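Local coordinates for protein SAM-dependent methyltransferase (Exiguobacterium sibiricum 255-15, PDB 3D2L) that probably transfers methyl groups from S-adenosyl-L-methionine to an acceptor that has not been identified, at residues V18-W23 with I102-L107; A25-Q30 with L49-H54; Y141-L146 with Q198-P203; W163-G168 with V174-T179. All coordinates share one frame; numbering follows the deposited sequence. Where two conformers were deposited one is given.

In the fold
The four contacts run from a Rossmann-like methyltransferase core into an antiparallel four-stranded sheet inserted between strand 131-138 and helix 203-212. Contacts 1 and 2 share helix 20-30 and touch directly, L103 CD2 lying 3.8 Å from W26 CZ3. Contact 1 also meets contact 3, where D105 OD2 and Q198 NE2 are 2.8 Å apart, so a hydrogen bond probably ties the core loop to the added sheet. Contacts 3 and 4 adjoin within that sheet, with Q198 O 2.8 Å from V174 N, whereas the centres of contacts 2 and 4 are about 30 Å apart. By analogy with class I relatives, contact 1 probably lies closest to the cofactor pocket.

Contact 1 (V18-W23 with I102-L107); sequences VPYPEW and ILCDSL
A sulfur-aromatic contact joins C104 to W23 and Y20, where the start of helix 20-30 meets the loop that follows strand 97-102 in the Rossmann-like methyltransferase fold. The thiol uses two aromatic rings in different ways. Its SG lies over the face of the W23 indole, 3.7 Å from the centroid of the five-membered ring and only 15° off the ring normal, while the Y20 ring presents its edge, with CE1 3.7 Å from the same sulfur. C104 is the second residue of a type I' turn from L103 to S106, and its SG lies anti to the carbonyl carbon (chi1 -52°), beside the backbone N and directed at the indole. D136 fixes both partners from outside: one carboxylate oxygen takes the W23 NE1 hydrogen bond and the other that of C104 N, which satisfies the polar edge of the indole and holds the turn against it. S106 OG bonds to G41 O, linking the same turn to the glycine-rich loop after the first strand, a region that binds the cofactor in related enzymes. Beside this, at the CD1 side of the indole, L103 makes a looser apolar contact that meets the ring obliquely, its CD2 4.3 Å from W23 CD1.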
# COMPACT_ATOMS: atom_id res chain seq x y z
N VAL A 18 -13.02 1.85 -2.84
CA VAL A 18 -11.71 1.67 -3.49
C VAL A 18 -11.76 0.36 -4.27
O VAL A 18 -12.03 -0.68 -3.69
CB VAL A 18 -10.57 1.64 -2.46
CG1 VAL A 18 -9.25 1.14 -3.09
CG2 VAL A 18 -10.40 3.01 -1.86
N PRO A 19 -11.52 0.41 -5.59
CA PRO A 19 -11.63 -0.78 -6.44
C PRO A 19 -10.41 -1.69 -6.37
O PRO A 19 -9.68 -1.83 -7.35
CB PRO A 19 -11.79 -0.16 -7.84
CG PRO A 19 -10.92 1.04 -7.76
CD PRO A 19 -11.12 1.60 -6.38
N TYR A 20 -10.21 -2.30 -5.20
CA TYR A 20 -9.12 -3.23 -4.96
C TYR A 20 -8.98 -4.33 -6.00
O TYR A 20 -7.86 -4.71 -6.34
CB TYR A 20 -9.25 -3.86 -3.58
CG TYR A 20 -9.00 -2.89 -2.49
CD1 TYR A 20 -7.74 -2.36 -2.28
CD2 TYR A 20 -10.02 -2.50 -1.64
CE1 TYR A 20 -7.50 -1.48 -1.29
CE2 TYR A 20 -9.79 -1.63 -0.63
CZ TYR A 20 -8.53 -1.13 -0.44
OH TYR A 20 -8.30 -0.21 0.57
N PRO A 21 -10.11 -4.86 -6.53
CA PRO A 21 -9.93 -5.87 -7.56
C PRO A 21 -9.11 -5.44 -8.79
O PRO A 21 -8.60 -6.29 -9.52
CB PRO A 21 -11.37 -6.23 -7.92
CG PRO A 21 -12.13 -5.96 -6.69
CD PRO A 21 -11.53 -4.69 -6.19
N GLU A 22 -9.01 -4.14 -9.04
CA GLU A 22 -8.18 -3.63 -10.13
C GLU A 22 -6.69 -3.83 -9.81
O GLU A 22 -5.87 -4.09 -10.71
CB GLU A 22 -8.45 -2.15 -10.33
CG GLU A 22 -9.84 -1.83 -10.85
CD GLU A 22 -9.87 -1.66 -12.35
OE1 GLU A 22 -9.07 -0.83 -12.87
OE2 GLU A 22 -10.72 -2.32 -12.99
N TRP A 23 -6.31 -3.68 -8.55
CA TRP A 23 -4.91 -3.97 -8.18
C TRP A 23 -4.63 -5.45 -8.30
O TRP A 23 -3.58 -5.85 -8.78
CB TRP A 23 -4.58 -3.52 -6.75
CG TRP A 23 -4.29 -2.08 -6.57
CD1 TRP A 23 -3.06 -1.50 -6.49
CD2 TRP A 23 -5.24 -1.02 -6.37
NE1 TRP A 23 -3.18 -0.15 -6.32
CE2 TRP A 23 -4.51 0.17 -6.19
CE3 TRP A 23 -6.65 -0.96 -6.33
CZ2 TRP A 23 -5.12 1.41 -5.98
CZ3 TRP A 23 -7.26 0.27 -6.11
CH2 TRP A 23 -6.50 1.43 -5.93
N ILE A 102 3.50 -4.32 -2.68
CA ILE A 102 3.41 -3.15 -1.80
C ILE A 102 2.43 -2.23 -2.49
O ILE A 102 2.79 -1.38 -3.31
CB ILE A 102 4.76 -2.45 -1.57
CG1 ILE A 102 5.88 -3.45 -1.35
CG2 ILE A 102 4.63 -1.51 -0.40
CD1 ILE A 102 7.20 -2.77 -0.98
N LEU A 103 1.18 -2.41 -2.13
CA LEU A 103 0.08 -1.83 -2.86
C LEU A 103 -0.58 -0.62 -2.26
O LEU A 103 -0.43 -0.32 -1.08
CB LEU A 103 -0.98 -2.92 -3.07
CG LEU A 103 -0.56 -4.24 -3.68
CD1 LEU A 103 -1.79 -5.19 -3.73
CD2 LEU A 103 0.03 -4.05 -5.06
N CYS A 104 -1.29 0.10 -3.15
CA CYS A 104 -2.10 1.26 -2.79
C CYS A 104 -1.30 2.36 -2.10
O CYS A 104 -1.68 2.85 -1.06
CB CYS A 104 -3.26 0.83 -1.94
SG CYS A 104 -4.20 -0.56 -2.73
N ASP A 105 -0.20 2.75 -2.72
CA ASP A 105 0.68 3.82 -2.22
C ASP A 105 1.21 3.64 -0.80
O ASP A 105 1.68 4.60 -0.15
CB ASP A 105 0.10 5.25 -2.46
CG ASP A 105 -1.30 5.46 -1.85
OD1 ASP A 105 -2.28 5.12 -2.53
OD2 ASP A 105 -1.41 5.99 -0.73
N SER A 106 1.21 2.39 -0.32
CA SER A 106 1.76 2.08 0.98
C SER A 106 3.25 2.44 1.06
O SER A 106 3.77 2.84 2.12
CB SER A 106 1.60 0.60 1.25
OG SER A 106 1.99 0.34 2.57
N LEU A 107 3.96 2.28 -0.06
CA LEU A 107 5.39 2.60 -0.09
C LEU A 107 5.61 4.05 0.17
O LEU A 107 6.66 4.45 0.71
CB LEU A 107 6.03 2.17 -1.44
CG LEU A 107 7.57 2.20 -1.41
CD1 LEU A 107 8.21 1.03 -0.70
CD2 LEU A 107 8.03 2.28 -2.87

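Contact 2 (A25-Q30 with L49-H54); sequences AWVLEQ and LLLADH
V27 is the first residue of A25-Q30 to meet the other segment, and its partner is L51. A chi1 of 175° turns CG1 of V27 toward L51, so that this methyl and CB together meet the CD2 branch of the leucine. V27 CG1 stands 4.1 Å from L51 CD2, and the two side chains cross at about a right angle. Both residues are buried, and V27 also rests on L134 of strand 131-138, so the pair forms the inner half of the contact. The two helices belong to the layer covering one side of the mixed, seven-stranded sheet of a class I methyltransferase: helix 20-30 precedes the first strand, and helix 46-51 lies in the beta-alpha-beta crossover from strand 36-40 to strand 56-61. One residue on, L28 spreads both its methyls over H54. CD1 sits over the centre of the imidazole, 4.0 Å from the ring centroid and 3° off its normal, a CH-pi contact; CD2 reaches the root of the same side chain, 3.9 Å from H54 CB. Backbone bonding holds H54 in place for this, since its N donates to L51 O at 2.8 Å and its main chain also pairs with G34. Further along the segment, the Q30 side chain touches L134.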
# COMPACT_ATOMS: atom_id res chain seq x y z
N ALA A 25 -6.18 -7.61 -10.25
CA ALA A 25 -6.14 -8.00 -11.66
C ALA A 25 -4.75 -7.72 -12.24
O ALA A 25 -4.24 -8.49 -13.05
CB ALA A 25 -7.26 -7.30 -12.48
N TRP A 26 -4.12 -6.65 -11.77
CA TRP A 26 -2.76 -6.28 -12.19
C TRP A 26 -1.71 -7.26 -11.68
O TRP A 26 -0.83 -7.70 -12.43
CB TRP A 26 -2.45 -4.84 -11.73
CG TRP A 26 -1.02 -4.42 -11.89
CD1 TRP A 26 -0.34 -4.32 -13.05
CD2 TRP A 26 -0.12 -4.02 -10.86
NE1 TRP A 26 0.94 -3.92 -12.81
CE2 TRP A 26 1.11 -3.73 -11.47
CE3 TRP A 26 -0.23 -3.91 -9.47
CZ2 TRP A 26 2.22 -3.27 -10.76
CZ3 TRP A 26 0.90 -3.46 -8.75
CH2 TRP A 26 2.10 -3.14 -9.41
N VAL A 27 -1.81 -7.65 -10.42
CA VAL A 27 -0.89 -8.62 -9.84
C VAL A 27 -1.01 -9.92 -10.66
O VAL A 27 -0.01 -10.52 -11.01
CB VAL A 27 -1.13 -8.85 -8.31
CG1 VAL A 27 -0.21 -9.99 -7.75
CG2 VAL A 27 -0.92 -7.52 -7.48
N LEU A 28 -2.24 -10.32 -10.99
CA LEU A 28 -2.50 -11.54 -11.78
C LEU A 28 -1.79 -11.52 -13.16
O LEU A 28 -1.46 -12.58 -13.70
CB LEU A 28 -3.99 -11.76 -11.90
CG LEU A 28 -4.63 -12.29 -10.62
CD1 LEU A 28 -6.11 -12.19 -10.67
CD2 LEU A 28 -4.19 -13.73 -10.35
N GLU A 29 -1.55 -10.33 -13.71
CA GLU A 29 -0.83 -10.19 -14.98
C GLU A 29 0.66 -10.40 -14.83
O GLU A 29 1.33 -10.66 -15.83
CB GLU A 29 -1.03 -8.80 -15.57
CG GLU A 29 -2.46 -8.45 -15.84
CD GLU A 29 -2.63 -7.02 -16.38
OE1 GLU A 29 -1.74 -6.15 -16.13
OE2 GLU A 29 -3.68 -6.78 -17.03
N GLN A 30 1.19 -10.24 -13.62
CA GLN A 30 2.62 -10.34 -13.36
C GLN A 30 3.08 -11.55 -12.60
O GLN A 30 4.24 -11.92 -12.75
CB GLN A 30 3.12 -9.12 -12.54
CG GLN A 30 2.61 -7.81 -13.00
CD GLN A 30 2.89 -7.53 -14.44
OE1 GLN A 30 3.88 -8.01 -15.01
NE2 GLN A 30 2.02 -6.74 -15.06
N LEU A 49 -6.72 -10.25 1.31
CA LEU A 49 -7.76 -11.30 1.25
C LEU A 49 -8.20 -11.65 -0.17
O LEU A 49 -8.52 -12.84 -0.43
CB LEU A 49 -8.96 -10.93 2.14
CG LEU A 49 -8.65 -10.76 3.64
CD1 LEU A 49 -9.97 -10.65 4.41
CD2 LEU A 49 -7.82 -11.93 4.18
N LEU A 50 -8.27 -10.65 -1.07
CA LEU A 50 -8.57 -10.89 -2.49
C LEU A 50 -7.43 -11.65 -3.15
O LEU A 50 -7.67 -12.55 -3.94
CB LEU A 50 -8.88 -9.58 -3.25
CG LEU A 50 -10.16 -8.93 -2.73
CD1 LEU A 50 -10.33 -7.60 -3.39
CD2 LEU A 50 -11.40 -9.85 -2.94
N LEU A 51 -6.20 -11.27 -2.83
CA LEU A 51 -5.02 -11.99 -3.30
C LEU A 51 -5.02 -13.43 -2.82
O LEU A 51 -4.65 -14.34 -3.58
CB LEU A 51 -3.76 -11.27 -2.77
CG LEU A 51 -3.46 -9.93 -3.46
CD1 LEU A 51 -2.33 -9.16 -2.76
CD2 LEU A 51 -3.11 -10.19 -4.92
N ALA A 52 -5.46 -13.65 -1.59
CA ALA A 52 -5.49 -15.03 -1.01
C ALA A 52 -6.38 -15.99 -1.82
O ALA A 52 -6.26 -17.22 -1.72
CB ALA A 52 -5.95 -14.99 0.43
N ASP A 53 -7.27 -15.42 -2.63
CA ASP A 53 -8.09 -16.24 -3.51
C ASP A 53 -7.32 -16.75 -4.72
O ASP A 53 -7.81 -17.58 -5.44
CB ASP A 53 -9.35 -15.48 -3.92
CG ASP A 53 -10.26 -15.21 -2.74
OD1 ASP A 53 -10.14 -15.91 -1.71
OD2 ASP A 53 -11.10 -14.31 -2.85
N HIS A 54 -6.09 -16.29 -4.93
CA HIS A 54 -5.31 -16.71 -6.09
C HIS A 54 -3.91 -17.18 -5.79
O HIS A 54 -3.29 -17.84 -6.62
CB HIS A 54 -5.21 -15.54 -7.08
CG HIS A 54 -6.54 -14.98 -7.46
ND1 HIS A 54 -7.34 -15.55 -8.43
CD2 HIS A 54 -7.23 -13.92 -6.97
CE1 HIS A 54 -8.46 -14.86 -8.53
NE2 HIS A 54 -8.43 -13.88 -7.65

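Contact 3 (Y141-L146 with Q198-P203); sequences YKMETL and QRTYPP
Selenomethionine M143 packs against T200, joining helix 140-144 to the end of strand 189-199, where the antiparallel sheet inserted into the methyltransferase fold returns to the core. The tight part is small and buried. M143 was modelled in two conformers, and in the one described here the CG2 methyl of T200 rests against CG and SE of its chain, with SE 4.0 Å from T200 CG2. That chain is bent at both chi2 and chi3 (-55° and -51°), which turns CE to V174 of the adjacent strand 173-183; the 4.4 Å that separate M143 CE from Q198 O make only a loose contact. The hydroxyl of T200 is directed elsewhere, OG1 bonding to H138 O, and both ends of the Q198 amide are bonded, OE1 to H138 and NE2 to D105. The solvent side differs sharply: E144 is exposed and takes no part in the packing, and the R199 side chain leads away from the helix to bond with Q111 O. On the helix itself, T145 OG1 donates to Y141 O, one turn back, at 3.0 Å, and T145 CG2 lies 3.7 Å above the plane of the Y141 ring, offset toward its rim.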
# COMPACT_ATOMS: atom_id res chain seq x y z
N TYR A 141 2.78 14.56 -10.19
CA TYR A 141 1.60 15.33 -10.61
C TYR A 141 0.46 15.27 -9.60
O TYR A 141 -0.19 16.29 -9.33
CB TYR A 141 1.13 14.83 -11.99
CG TYR A 141 -0.09 15.55 -12.54
CD1 TYR A 141 0.04 16.79 -13.17
CD2 TYR A 141 -1.34 14.98 -12.46
CE1 TYR A 141 -1.07 17.44 -13.67
CE2 TYR A 141 -2.45 15.63 -12.96
CZ TYR A 141 -2.31 16.85 -13.56
OH TYR A 141 -3.40 17.48 -14.07
N LYS A 142 0.19 14.08 -9.05
CA LYS A 142 -0.86 13.91 -8.03
C LYS A 142 -0.56 14.76 -6.81
O LYS A 142 -1.44 15.43 -6.27
CB LYS A 142 -0.98 12.45 -7.61
CG LYS A 142 -2.09 12.22 -6.59
CD LYS A 142 -2.44 10.79 -6.53
CE LYS A 142 -3.61 10.49 -5.62
NZ LYS A 142 -3.99 9.02 -5.75
N MSE A 143 0.69 14.72 -6.38
CA MSE A 143 1.12 15.52 -5.24
C MSE A 143 0.86 17.00 -5.49
O MSE A 143 0.41 17.71 -4.60
CB MSE A 143 2.62 15.33 -4.96
CG MSE A 143 3.08 13.88 -4.79
SE MSE A 143 2.13 12.88 -3.42
CE MSE A 143 2.34 14.19 -2.00
N GLU A 144 1.14 17.44 -6.71
CA GLU A 144 0.99 18.85 -7.05
C GLU A 144 -0.45 19.27 -7.36
O GLU A 144 -0.73 20.47 -7.47
CB GLU A 144 1.93 19.21 -8.20
CG GLU A 144 3.43 18.83 -7.99
CD GLU A 144 4.14 19.59 -6.87
OE1 GLU A 144 3.64 19.64 -5.73
OE2 GLU A 144 5.25 20.11 -7.13
N THR A 145 -1.38 18.31 -7.47
CA THR A 145 -2.80 18.62 -7.76
C THR A 145 -3.77 18.19 -6.64
O THR A 145 -4.22 19.04 -5.86
CB THR A 145 -3.26 18.02 -9.13
OG1 THR A 145 -3.14 16.60 -9.11
CG2 THR A 145 -2.45 18.60 -10.32
N LEU A 146 -4.06 16.89 -6.54
CA LEU A 146 -5.04 16.34 -5.59
C LEU A 146 -4.66 16.46 -4.11
O LEU A 146 -5.54 16.44 -3.24
CB LEU A 146 -5.34 14.85 -5.92
CG LEU A 146 -5.96 14.60 -7.30
CD1 LEU A 146 -6.05 13.11 -7.59
CD2 LEU A 146 -7.33 15.27 -7.41
N GLN A 198 3.14 11.34 3.59
CA GLN A 198 3.52 10.61 2.40
C GLN A 198 4.48 11.41 1.55
O GLN A 198 4.47 12.63 1.58
CB GLN A 198 2.32 10.20 1.58
CG GLN A 198 1.60 9.00 2.13
CD GLN A 198 0.52 8.53 1.19
OE1 GLN A 198 -0.24 9.37 0.65
NE2 GLN A 198 0.44 7.21 0.96
N ARG A 199 5.35 10.69 0.84
CA ARG A 199 6.33 11.31 0.02
C ARG A 199 6.57 10.43 -1.21
O ARG A 199 6.58 9.18 -1.16
CB ARG A 199 7.64 11.53 0.82
CG ARG A 199 8.75 12.18 0.03
CD ARG A 199 9.95 12.34 0.92
NE ARG A 199 11.04 12.99 0.20
CZ ARG A 199 12.22 13.21 0.72
NH1 ARG A 199 12.48 12.87 1.98
NH2 ARG A 199 13.15 13.81 -0.02
N THR A 200 6.74 11.10 -2.33
CA THR A 200 7.03 10.42 -3.55
C THR A 200 8.24 11.06 -4.25
O THR A 200 8.83 12.05 -3.75
CB THR A 200 5.76 10.27 -4.45
OG1 THR A 200 5.92 9.14 -5.30
CG2 THR A 200 5.47 11.57 -5.27
N TYR A 201 8.63 10.42 -5.34
CA TYR A 201 9.77 10.77 -6.15
C TYR A 201 9.42 10.56 -7.63
O TYR A 201 8.46 9.81 -7.97
CB TYR A 201 10.97 9.86 -5.79
CG TYR A 201 11.35 9.94 -4.33
CD1 TYR A 201 10.78 9.06 -3.39
CD2 TYR A 201 12.26 10.89 -3.88
CE1 TYR A 201 11.10 9.15 -2.05
CE2 TYR A 201 12.61 10.96 -2.55
CZ TYR A 201 12.02 10.09 -1.64
OH TYR A 201 12.36 10.17 -0.29
N PRO A 202 10.16 11.25 -8.53
CA PRO A 202 9.99 10.94 -9.95
C PRO A 202 10.25 9.44 -10.19
O PRO A 202 11.08 8.85 -9.51
CB PRO A 202 11.05 11.81 -10.62
CG PRO A 202 11.24 12.97 -9.69
CD PRO A 202 11.10 12.37 -8.32
N PRO A 203 9.53 8.81 -11.11
CA PRO A 203 9.75 7.38 -11.35
C PRO A 203 11.21 6.97 -11.58
O PRO A 203 11.63 5.92 -11.15
CB PRO A 203 8.90 7.09 -12.59
CG PRO A 203 7.86 8.13 -12.56
CD PRO A 203 8.43 9.35 -11.93

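Contact 4 (W163-G168 with V174-T179); sequences WFADPG and VVHELT
W163 lies alongside L178 and H176 of the neighbouring strand, all three side chains on one face of the sheet. Starting at CB, the tryptophan first meets a leucine methyl, W163 CB being 3.6 Å from L178 CD1. CG and CD1 then pass beneath the other branch: L178 CD2 stands over the five-membered ring, 3.9 Å from its centroid and 22° off the normal, a CH-pi contact. At NE1 the partner changes, with H176 ND1 3.0 Å away, at the indole edge and in its plane. Beyond it, W163 CE2 and CZ2 both remain 3.7 Å from H176 ND1. The two rings stand nearly perpendicular, and H176 is held at its far nitrogen by Q198, NE2 bonding to OE1. A chi1 of 167° sends the tryptophan side chain along the neighbouring strand, and a chi2 of 15° sets the turn of the ring. The backbones beneath form an antiparallel beta hairpin, strands 159-167 and 173-183, within the sheet added to the methyltransferase core. F164 pairs with E177 and D166 with V175 through two hydrogen bonds each; F164 N to E177 O, at 3.0 Å, is nearly straight. On the opposite face, a water lies between D166 OD2 and V175 O, 2.7 Å and 2.8 Å away. Toward the turn, V175 CG2 packs on the backbone of G168, 3.8 Å from its CA.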
# COMPACT_ATOMS: atom_id res chain seq x y z
N TRP A 163 -10.72 15.20 5.84
CA TRP A 163 -9.35 14.98 5.42
C TRP A 163 -8.80 16.17 4.66
O TRP A 163 -9.34 16.55 3.62
CB TRP A 163 -9.33 13.72 4.59
CG TRP A 163 -8.09 13.42 3.80
CD1 TRP A 163 -6.86 13.98 3.92
CD2 TRP A 163 -7.94 12.35 2.87
NE1 TRP A 163 -5.98 13.39 3.05
CE2 TRP A 163 -6.60 12.37 2.41
CE3 TRP A 163 -8.82 11.39 2.35
CZ2 TRP A 163 -6.12 11.48 1.44
CZ3 TRP A 163 -8.34 10.49 1.41
CH2 TRP A 163 -6.99 10.54 0.96
N PHE A 164 -7.76 16.79 5.21
CA PHE A 164 -7.07 17.88 4.56
C PHE A 164 -5.75 17.33 4.03
O PHE A 164 -5.00 16.68 4.76
CB PHE A 164 -6.72 19.02 5.52
CG PHE A 164 -7.93 19.62 6.20
CD1 PHE A 164 -9.00 20.10 5.46
CD2 PHE A 164 -7.97 19.76 7.58
CE1 PHE A 164 -10.12 20.66 6.09
CE2 PHE A 164 -9.07 20.32 8.20
CZ PHE A 164 -10.13 20.77 7.46
N ALA A 165 -5.46 17.62 2.77
CA ALA A 165 -4.26 17.14 2.12
C ALA A 165 -3.51 18.37 1.68
O ALA A 165 -4.02 19.15 0.87
CB ALA A 165 -4.63 16.26 0.95
N ASP A 166 -2.34 18.59 2.27
CA ASP A 166 -1.51 19.76 1.99
C ASP A 166 -0.04 19.41 1.74
O ASP A 166 0.44 18.45 2.31
CB ASP A 166 -1.55 20.71 3.18
CG ASP A 166 -2.88 21.37 3.36
OD1 ASP A 166 -3.10 22.41 2.71
OD2 ASP A 166 -3.69 20.87 4.17
N PRO A 167 0.70 20.22 0.95
CA PRO A 167 2.11 19.87 0.74
C PRO A 167 2.90 19.85 2.06
O PRO A 167 2.65 20.62 2.96
CB PRO A 167 2.63 21.00 -0.17
CG PRO A 167 1.44 21.63 -0.75
CD PRO A 167 0.32 21.45 0.24
N GLY A 168 3.86 18.95 2.15
CA GLY A 168 4.71 18.84 3.33
C GLY A 168 5.91 19.73 3.10
O GLY A 168 5.92 20.52 2.15
N VAL A 174 3.31 15.18 1.22
CA VAL A 174 1.96 15.58 1.61
C VAL A 174 1.79 15.22 3.07
O VAL A 174 2.37 14.23 3.55
CB VAL A 174 0.86 14.86 0.76
CG1 VAL A 174 1.01 13.38 0.85
CG2 VAL A 174 -0.56 15.18 1.22
N VAL A 175 1.07 16.09 3.79
CA VAL A 175 0.65 15.88 5.17
C VAL A 175 -0.86 15.69 5.09
O VAL A 175 -1.57 16.57 4.61
CB VAL A 175 0.97 17.11 6.09
CG1 VAL A 175 0.50 16.85 7.51
CG2 VAL A 175 2.45 17.42 6.08
N HIS A 176 -1.34 14.52 5.49
CA HIS A 176 -2.78 14.24 5.52
C HIS A 176 -3.27 14.41 6.94
O HIS A 176 -2.90 13.61 7.81
CB HIS A 176 -3.07 12.78 5.12
CG HIS A 176 -2.56 12.41 3.77
ND1 HIS A 176 -2.99 13.03 2.62
CD2 HIS A 176 -1.66 11.47 3.39
CE1 HIS A 176 -2.36 12.49 1.59
NE2 HIS A 176 -1.57 11.53 2.02
N GLU A 177 -4.08 15.44 7.18
CA GLU A 177 -4.66 15.67 8.51
C GLU A 177 -6.04 15.10 8.50
O GLU A 177 -6.92 15.62 7.83
CB GLU A 177 -4.68 17.15 8.86
CG GLU A 177 -3.28 17.74 8.98
CD GLU A 177 -2.58 17.39 10.27
OE1 GLU A 177 -2.98 16.43 10.96
OE2 GLU A 177 -1.61 18.13 10.61
N LEU A 178 -6.21 14.00 9.23
CA LEU A 178 -7.48 13.31 9.31
C LEU A 178 -8.17 13.53 10.64
O LEU A 178 -7.52 13.56 11.69
CB LEU A 178 -7.27 11.81 9.14
CG LEU A 178 -7.28 11.18 7.75
CD1 LEU A 178 -8.71 11.22 7.16
CD2 LEU A 178 -6.30 11.88 6.87
N THR A 179 -9.49 13.67 10.58
CA THR A 179 -10.34 13.73 11.77
C THR A 179 -11.47 12.75 11.50
O THR A 179 -12.13 12.87 10.50
CB THR A 179 -10.89 15.12 12.05
OG1 THR A 179 -9.82 15.96 12.49
CG2 THR A 179 -11.96 15.09 13.21
O HOH W 1 -2.91 18.83 5.70